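Local atomic coordinates of cGAS/DncV-like nucleotidyltransferase in E. coli homolog (Elizabethkingia meningoseptica ATCC 13253 = NBRC 12535, PDB entry 6E0O), a protein that synthesizes cyclic nucleotide second messengers, using magnesium, as part of a CBASS system that gives bacteria immunity against bacteriophage. Residues M1-R13 with F281-Q292. Sequence-based numbering, arbitrary orientation. Where two conformers were deposited one is given.
Sequences MNFSEQQLINWSR and FMQKCWNYLGYQ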
ATOM      1  N   MET A   1      15.089  22.098  14.075  1.00 36.57           N
ATOM      2  CA  MET A   1      14.746  20.649  14.154  1.00 35.89           C
ATOM      3  C   MET A   1      15.924  19.790  13.691  1.00 31.07           C
ATOM      4  O   MET A   1      16.951  20.313  13.273  1.00 35.79           O
ATOM      5  CB  MET A   1      13.511  20.351  13.314  1.00 40.09           C
ATOM      6  CG  MET A   1      13.702  20.565  11.835  1.00 42.95           C
ATOM      7  SD  MET A   1      12.517  19.588  10.901  1.00 47.47           S
ATOM      8  CE  MET A   1      13.181  17.945  11.188  1.00 29.54           C
ATOM      9  N   ASN A   2      15.760  18.465  13.743  1.00 24.19           N
ATOM     10  CA  ASN A   2      16.917  17.578  13.693  1.00 23.39           C
ATOM     11  C   ASN A   2      17.406  17.276  12.284  1.00 23.71           C
ATOM     12  O   ASN A   2      18.550  16.830  12.130  1.00 29.17           O
ATOM     13  CB  ASN A   2      16.593  16.258  14.398  1.00 22.20           C
ATOM     14  CG  ASN A   2      16.316  16.440  15.867  1.00 20.21           C
ATOM     15  OD1 ASN A   2      16.792  17.395  16.493  1.00 24.29           O
ATOM     16  ND2 ASN A   2      15.564  15.516  16.436  1.00 19.52           N
ATOM     17  N   PHE A   3      16.580  17.487  11.270  1.00 19.89           N
ATOM     18  CA  PHE A   3      16.930  17.163   9.898  1.00 19.82           C
ATOM     19  C   PHE A   3      16.682  18.386   9.037  1.00 19.50           C
ATOM     20  O   PHE A   3      15.698  19.104   9.226  1.00 22.37           O
ATOM     21  CB  PHE A   3      16.113  15.977   9.395  1.00 21.04           C
ATOM     22  CG  PHE A   3      16.289  14.741  10.229  1.00 19.79           C
ATOM     23  CD1 PHE A   3      17.365  13.893  10.024  1.00 22.77           C
ATOM     24  CD2 PHE A   3      15.400  14.449  11.240  1.00 17.43           C
ATOM     25  CE1 PHE A   3      17.536  12.770  10.804  1.00 22.68           C
ATOM     26  CE2 PHE A   3      15.562  13.325  12.023  1.00 18.13           C
ATOM     27  CZ  PHE A   3      16.635  12.486  11.808  1.00 18.96           C
ATOM     28  N   SER A   4      17.592  18.622   8.107  1.00 18.18           N
ATOM     29  CA  SER A   4      17.519  19.812   7.289  1.00 18.57           C
ATOM     30  C   SER A   4      16.437  19.665   6.222  1.00 16.01           C
ATOM     31  O   SER A   4      15.934  18.573   5.941  1.00 16.23           O
ATOM     32  CB  SER A   4      18.855  20.029   6.593  1.00 19.36           C
ATOM     33  OG  SER A   4      19.047  18.992   5.642  1.00 19.57           O
ATOM     34  N   GLU A   5      16.085  20.800   5.616  1.00 16.49           N
ATOM     35  CA  GLU A   5      15.196  20.797   4.463  1.00 15.96           C
ATOM     36  C   GLU A   5      15.688  19.814   3.408  1.00 15.20           C
ATOM     37  O   GLU A   5      14.907  19.023   2.865  1.00 14.90           O
ATOM     38  CB  GLU A   5      15.104  22.220   3.911  1.00 16.97           C
ATOM     39  CG  GLU A   5      14.248  22.387   2.673  1.00 16.75           C
ATOM     40  CD  GLU A   5      12.749  22.433   2.945  1.00 16.47           C
ATOM     41  OE1 GLU A   5      12.325  22.390   4.122  1.00 16.71           O
ATOM     42  OE2 GLU A   5      11.992  22.535   1.961  1.00 16.08           O
ATOM     43  N   GLN A   6      16.991  19.841   3.110  1.00 16.47           N
ATOM     44  CA  GLN A   6      17.525  18.955   2.084  1.00 16.69           C
ATOM     45  C   GLN A   6      17.400  17.487   2.485  1.00 15.27           C
ATOM     46  O   GLN A   6      17.145  16.630   1.635  1.00 15.83           O
ATOM     47  CB  GLN A   6      18.979  19.299   1.777  1.00 17.91           C
ATOM     48  CG  GLN A   6      19.528  18.483   0.626  1.00 21.32           C
ATOM     49  CD  GLN A   6      18.788  18.754  -0.664  1.00 24.02           C
ATOM     50  OE1 GLN A   6      18.666  19.903  -1.088  1.00 26.98           O
ATOM     51  NE2 GLN A   6      18.270  17.699  -1.286  1.00 24.85           N
ATOM     52  N   GLN A   7      17.609  17.165   3.762  1.00 14.82           N
ATOM     53  CA  GLN A   7      17.450  15.779   4.193  0.60 15.34           C
ATOM     54  C   GLN A   7      16.011  15.314   4.000  1.00 15.29           C
ATOM     55  O   GLN A   7      15.772  14.176   3.577  1.00 16.06           O
ATOM     56  CB  GLN A   7      17.905  15.622   5.642  0.60 16.53           C
ATOM     57  CG  GLN A   7      19.424  15.703   5.812  0.60 18.21           C
ATOM     58  CD  GLN A   7      19.864  15.654   7.266  0.60 21.45           C
ATOM     59  OE1 GLN A   7      19.592  16.571   8.040  0.60 20.24           O
ATOM     60  NE2 GLN A   7      20.555  14.583   7.641  0.60 23.62           N
ATOM     61  N   LEU A   8      15.039  16.184   4.292  1.00 14.99           N
ATOM     62  CA  LEU A   8      13.643  15.819   4.067  1.00 14.71           C
ATOM     63  C   LEU A   8      13.378  15.600   2.586  1.00 13.83           C
ATOM     64  O   LEU A   8      12.665  14.664   2.206  1.00 14.61           O
ATOM     65  CB  LEU A   8      12.705  16.896   4.610  1.00 15.07           C
ATOM     66  CG  LEU A   8      12.722  17.126   6.120  1.00 16.29           C
ATOM     67  CD1 LEU A   8      11.674  18.176   6.482  1.00 18.23           C
ATOM     68  CD2 LEU A   8      12.483  15.836   6.876  1.00 15.88           C
ATOM     69  N   ILE A   9      13.929  16.466   1.730  1.00 14.00           N
ATOM     70  CA  ILE A   9      13.779  16.270   0.291  1.00 14.43           C
ATOM     71  C   ILE A   9      14.338  14.912  -0.116  1.00 15.32           C
ATOM     72  O   ILE A   9      13.717  14.170  -0.886  1.00 14.96           O
ATOM     73  CB  ILE A   9      14.440  17.424  -0.486  1.00 14.73           C
ATOM     74  CG1 ILE A   9      13.679  18.729  -0.218  1.00 15.96           C
ATOM     75  CG2 ILE A   9      14.483  17.102  -1.974  1.00 16.83           C
ATOM     76  CD1 ILE A   9      14.384  19.971  -0.730  1.00 17.59           C
ATOM     77  N   ASN A  10      15.521  14.563   0.392  1.00 15.81           N
ATOM     78  CA  ASN A  10      16.111  13.277   0.031  1.00 18.04           C
ATOM     79  C   ASN A  10      15.213  12.122   0.452  1.00 16.31           C
ATOM     80  O   ASN A  10      15.001  11.176  -0.316  1.00 16.93           O
ATOM     81  CB  ASN A  10      17.494  13.131   0.665  1.00 19.38           C
ATOM     82  CG  ASN A  10      18.498  14.124   0.115  1.00 25.13           C
ATOM     83  OD1 ASN A  10      18.268  14.746  -0.920  1.00 25.78           O
ATOM     84  ND2 ASN A  10      19.626  14.267   0.803  1.00 29.04           N
ATOM     85  N   TRP A  11      14.666  12.190   1.664  1.00 14.51           N
ATOM     86  CA  TRP A  11      13.793  11.129   2.142  1.00 15.10           C
ATOM     87  C   TRP A  11      12.474  11.067   1.388  1.00 15.26           C
ATOM     88  O   TRP A  11      11.775  10.051   1.464  1.00 17.06           O
ATOM     89  CB  TRP A  11      13.439  11.366   3.601  1.00 14.92           C
ATOM     90  CG  TRP A  11      14.483  10.992   4.578  1.00 15.03           C
ATOM     91  CD1 TRP A  11      15.611  10.255   4.357  1.00 18.98           C
ATOM     92  CD2 TRP A  11      14.488  11.337   5.955  1.00 16.41           C
ATOM     93  NE1 TRP A  11      16.316  10.114   5.530  1.00 20.16           N
ATOM     94  CE2 TRP A  11      15.642  10.771   6.526  1.00 18.78           C
ATOM     95  CE3 TRP A  11      13.613  12.054   6.771  1.00 21.35           C
ATOM     96  CZ2 TRP A  11      15.954  10.925   7.871  1.00 22.46           C
ATOM     97  CZ3 TRP A  11      13.922  12.201   8.100  1.00 23.67           C
ATOM     98  CH2 TRP A  11      15.078  11.636   8.642  1.00 22.83           C
ATOM     99  N   SER A  12      12.095  12.142   0.714  1.00 13.97           N
ATOM    100  CA  SER A  12      10.821  12.189   0.024  1.00 13.40           C
ATOM    101  C   SER A  12      10.862  11.515  -1.336  1.00 14.04           C
ATOM    102  O   SER A  12       9.813  11.404  -1.974  1.00 16.11           O
ATOM    103  CB  SER A  12      10.377  13.641  -0.151  1.00 15.24           C
ATOM    104  OG  SER A  12      11.105  14.253  -1.196  1.00 15.18           O
ATOM    105  N   ARG A  13      12.033  11.086  -1.799  1.00 15.01           N
ATOM    106  CA  ARG A  13      12.155  10.527  -3.138  1.00 16.40           C
ATOM    107  C   ARG A  13      11.811   9.039  -3.155  1.00 15.37           C
ATOM    108  O   ARG A  13      12.119   8.316  -2.208  1.00 18.01           O
ATOM    109  CB  ARG A  13      13.585  10.719  -3.645  1.00 19.38           C
ATOM    110  CG  ARG A  13      14.001  12.182  -3.774  1.00 23.10           C
ATOM    111  CD  ARG A  13      13.242  12.822  -4.924  1.00 33.54           C
ATOM    112  NE  ARG A  13      13.552  14.233  -5.151  1.00 42.05           N
ATOM    113  CZ  ARG A  13      12.794  15.248  -4.743  1.00 42.70           C
ATOM    114  NH1 ARG A  13      11.676  15.030  -4.049  1.00 40.95           N
ATOM    115  NH2 ARG A  13      13.159  16.491  -5.029  1.00 40.58           N
ATOM    116  N   PHE A 281       1.684   7.435  16.800  1.00 12.07           N
ATOM    117  CA  PHE A 281       2.664   7.487  15.720  1.00 10.84           C
ATOM    118  C   PHE A 281       3.051   8.932  15.404  1.00 11.41           C
ATOM    119  O   PHE A 281       4.230   9.243  15.237  1.00 12.62           O
ATOM    120  CB  PHE A 281       2.122   6.753  14.490  1.00 12.42           C
ATOM    121  CG  PHE A 281       3.054   6.795  13.311  1.00 11.67           C
ATOM    122  CD1 PHE A 281       4.289   6.175  13.363  1.00 13.17           C
ATOM    123  CD2 PHE A 281       2.694   7.456  12.153  1.00 13.46           C
ATOM    124  CE1 PHE A 281       5.150   6.218  12.285  1.00 15.26           C
ATOM    125  CE2 PHE A 281       3.555   7.510  11.080  1.00 13.14           C
ATOM    126  CZ  PHE A 281       4.779   6.888  11.142  1.00 14.82           C
ATOM    127  N   MET A 282       2.068   9.831  15.310  1.00 11.23           N
ATOM    128  CA  MET A 282       2.393  11.233  15.042  1.00 11.21           C
ATOM    129  C   MET A 282       3.294  11.812  16.130  1.00 11.32           C
ATOM    130  O   MET A 282       4.229  12.565  15.846  1.00 12.34           O
ATOM    131  CB  MET A 282       1.106  12.061  14.952  1.00 12.15           C
ATOM    132  CG  MET A 282       0.304  11.884  13.684  1.00 13.52           C
ATOM    133  SD  MET A 282       1.224  12.306  12.193  1.00 13.91           S
ATOM    134  CE  MET A 282       1.606  10.674  11.632  1.00 15.67           C
ATOM    135  N   GLN A 283       3.008  11.498  17.392  1.00 11.58           N
ATOM    136  CA  GLN A 283       3.853  11.974  18.478  1.00 12.84           C
ATOM    137  C   GLN A 283       5.280  11.468  18.320  1.00 12.62           C
ATOM    138  O   GLN A 283       6.242  12.223  18.507  1.00 13.17           O
ATOM    139  CB  GLN A 283       3.267  11.503  19.801  1.00 14.82           C
ATOM    140  CG  GLN A 283       4.128  11.772  20.990  1.00 18.51           C
ATOM    141  CD  GLN A 283       3.436  11.366  22.266  1.00 20.17           C
ATOM    142  OE1 GLN A 283       3.406  10.190  22.625  1.00 25.57           O
ATOM    143  NE2 GLN A 283       2.859  12.332  22.948  1.00 22.54           N
ATOM    144  N   LYS A 284       5.441  10.179  18.011  1.00 11.80           N
ATOM    145  CA  LYS A 284       6.781   9.626  17.850  1.00 12.51           C
ATOM    146  C   LYS A 284       7.507  10.288  16.688  1.00 12.63           C
ATOM    147  O   LYS A 284       8.711  10.568  16.773  1.00 12.90           O
ATOM    148  CB  LYS A 284       6.712   8.114  17.640  1.00 13.60           C
ATOM    149  CG  LYS A 284       6.207   7.334  18.835  1.00 16.19           C
ATOM    150  CD  LYS A 284       7.174   7.379  19.989  1.00 20.84           C
ATOM    151  CE  LYS A 284       6.797   6.339  21.033  1.00 23.80           C
ATOM    152  NZ  LYS A 284       7.624   6.466  22.256  1.00 30.25           N
ATOM    153  N   CYS A 285       6.788  10.553  15.595  1.00 12.17           N
ATOM    154  CA  CYS A 285       7.396  11.246  14.465  1.00 12.36           C
ATOM    155  C   CYS A 285       7.825  12.648  14.864  1.00 12.34           C
ATOM    156  O   CYS A 285       8.936  13.086  14.550  1.00 12.98           O
ATOM    157  CB  CYS A 285       6.421  11.307  13.291  1.00 12.30           C
ATOM    158  SG  CYS A 285       6.099   9.723  12.486  1.00 13.22           S
ATOM    159  N   TRP A 286       6.928  13.387  15.519  1.00 12.26           N
ATOM    160  CA  TRP A 286       7.248  14.743  15.955  1.00 12.18           C
ATOM    161  C   TRP A 286       8.503  14.767  16.813  1.00 12.27           C
ATOM    162  O   TRP A 286       9.402  15.589  16.598  1.00 14.30           O
ATOM    163  CB  TRP A 286       6.061  15.289  16.736  1.00 13.04           C
ATOM    164  CG  TRP A 286       6.226  16.676  17.245  1.00 12.46           C
ATOM    165  CD1 TRP A 286       6.675  17.050  18.472  1.00 14.64           C
ATOM    166  CD2 TRP A 286       5.897  17.879  16.548  1.00 14.69           C
ATOM    167  NE1 TRP A 286       6.656  18.419  18.582  1.00 17.15           N
ATOM    168  CE2 TRP A 286       6.180  18.950  17.412  1.00 16.32           C
ATOM    169  CE3 TRP A 286       5.393  18.152  15.274  1.00 16.31           C
ATOM    170  CZ2 TRP A 286       5.978  20.273  17.046  1.00 19.33           C
ATOM    171  CZ3 TRP A 286       5.195  19.465  14.909  1.00 19.70           C
ATOM    172  CH2 TRP A 286       5.484  20.509  15.792  1.00 20.22           C
ATOM    173  N   ASN A 287       8.582  13.862  17.788  1.00 13.89           N
ATOM    174  CA  ASN A 287       9.728  13.828  18.686  1.00 13.49           C
ATOM    175  C   ASN A 287      11.005  13.447  17.943  1.00 14.70           C
ATOM    176  O   ASN A 287      12.068  14.033  18.181  1.00 18.46           O
ATOM    177  CB  ASN A 287       9.465  12.835  19.819  1.00 15.65           C
ATOM    178  CG  ASN A 287       8.368  13.287  20.758  1.00 18.18           C
ATOM    179  OD1 ASN A 287       7.960  14.443  20.745  1.00 19.64           O
ATOM    180  ND2 ASN A 287       7.900  12.372  21.602  1.00 19.06           N
ATOM    181  N   TYR A 288      10.919  12.463  17.047  1.00 12.80           N
ATOM    182  CA  TYR A 288      12.089  12.024  16.297  1.00 13.57           C
ATOM    183  C   TYR A 288      12.612  13.136  15.406  1.00 13.67           C
ATOM    184  O   TYR A 288      13.825  13.336  15.293  1.00 14.40           O
ATOM    185  CB  TYR A 288      11.713  10.818  15.444  1.00 14.47           C
ATOM    186  CG  TYR A 288      12.880  10.219  14.701  1.00 13.26           C
ATOM    187  CD1 TYR A 288      13.742   9.342  15.333  1.00 14.26           C
ATOM    188  CD2 TYR A 288      13.117  10.519  13.368  1.00 13.67           C
ATOM    189  CE1 TYR A 288      14.808   8.775  14.671  1.00 14.94           C
ATOM    190  CE2 TYR A 288      14.182   9.958  12.691  1.00 14.91           C
ATOM    191  CZ  TYR A 288      15.032   9.089  13.359  1.00 14.58           C
ATOM    192  OH  TYR A 288      16.099   8.523  12.705  1.00 16.20           O
ATOM    193  N   LEU A 289      11.706  13.854  14.745  1.00 13.75           N
ATOM    194  CA  LEU A 289      12.092  14.919  13.833  1.00 14.28           C
ATOM    195  C   LEU A 289      12.581  16.165  14.556  1.00 15.62           C
ATOM    196  O   LEU A 289      13.353  16.934  13.975  1.00 16.80           O
ATOM    197  CB  LEU A 289      10.912  15.244  12.918  1.00 13.87           C
ATOM    198  CG  LEU A 289      10.552  14.100  11.961  1.00 14.31           C
ATOM    199  CD1 LEU A 289       9.152  14.273  11.375  1.00 15.41           C
ATOM    200  CD2 LEU A 289      11.592  13.963  10.857  1.00 15.88           C
ATOM    201  N   GLY A 290      12.181  16.366  15.804  1.00 17.02           N
ATOM    202  CA  GLY A 290      12.712  17.479  16.558  1.00 19.62           C
ATOM    203  C   GLY A 290      12.036  18.788  16.285  1.00 18.76           C
ATOM    204  O   GLY A 290      12.653  19.840  16.474  1.00 20.68           O
ATOM    205  N   TYR A 291      10.788  18.753  15.826  1.00 20.11           N
ATOM    206  CA  TYR A 291      10.000  19.965  15.696  1.00 19.88           C
ATOM    207  C   TYR A 291       9.782  20.613  17.056  1.00 21.18           C
ATOM    208  O   TYR A 291       9.678  19.943  18.085  1.00 21.32           O
ATOM    209  CB  TYR A 291       8.643  19.644  15.072  1.00 20.08           C
ATOM    210  CG  TYR A 291       8.700  19.525  13.575  1.00 18.06           C
ATOM    211  CD1 TYR A 291       8.849  20.655  12.779  1.00 17.93           C
ATOM    212  CD2 TYR A 291       8.623  18.290  12.954  1.00 17.50           C
ATOM    213  CE1 TYR A 291       8.914  20.561  11.416  1.00 16.64           C
ATOM    214  CE2 TYR A 291       8.665  18.192  11.585  1.00 18.06           C
ATOM    215  CZ  TYR A 291       8.799  19.332  10.823  1.00 16.75           C
ATOM    216  OH  TYR A 291       8.887  19.209   9.456  1.00 16.84           O
ATOM    217  N   GLN A 292       9.702  21.935  17.042  1.00 24.00           N
ATOM    218  CA  GLN A 292       9.514  22.726  18.249  1.00 30.99           C
ATOM    219  C   GLN A 292       8.287  23.625  18.113  1.00 33.81           C
ATOM    220  O   GLN A 292       7.762  23.835  17.019  1.00 34.68           O
ATOM    221  CB  GLN A 292      10.773  23.562  18.517  1.00 35.41           C
ATOM    222  CG  GLN A 292      11.073  24.658  17.489  1.00 41.56           C
ATOM    223  CD  GLN A 292      11.613  24.143  16.154  1.00 43.64           C
ATOM    224  OE1 GLN A 292      11.705  22.937  15.920  1.00 45.15           O
ATOM    225  NE2 GLN A 292      11.965  25.075  15.265  1.00 44.73           N
ATOM    226  OXT GLN A 292       7.784  24.170  19.097  1.00 37.11           O
TER
HETATM  227  O   HOH W   1      14.419  15.480  19.058  1.00 28.88           O
HETATM  228  O   HOH W   2      14.869  19.501  18.416  1.00 35.54           O
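Two hydrogen bonds tie Asn-2 to the last carbonyls of helix 275-289. Its backbone N donates to Leu-289 O (2.9 Å), nearly straight at 165°, while ND2 reaches Tyr-288 O (3.0 Å) from above that carbonyl's plane, although the oxygen lies close to the plane of the Asn-2 amide. One water continues the pattern, accepting from Asn-2 ND2 and donating to Asn-287 O. Gly-290 leaves the helix with positive phi, and Asn-2 ND2 lies 3.5 Å from its CA.

Met-1 adds a Met-aromatic contact: SD sits over one face of Tyr-291, 4.0 Å from the ring centroid and 23° off the normal. The bend at chi3 (-71°) turns CE back to Leu-289, 3.9 Å from its CB. Tyr-291 OH is anchored by Thr-237 O.

Among the aromatic groups, Phe-3 and Tyr-288 have nearly parallel planes but are offset so far that the rings hardly overlap, with Phe-3 CZ 3.6 Å from Tyr-288 CE2. Trp-11 points CH2 at the centre of one face of the Phe-3 ring. Leu-289 CD2 meets Phe-3 CD2 (3.9 Å) and the edge of Trp-11.

The axes of segments 5-11 and 281-289 come no closer than 14.6 Å, a gap spanned by long side chains such as Trp-11. Two bonds from Asn-2 to carbonyls at the helix's end, with apolar contacts from Met-1, Phe-3 and Trp-11, imply that the chain's two ends are joined by both polar and apolar chemistry.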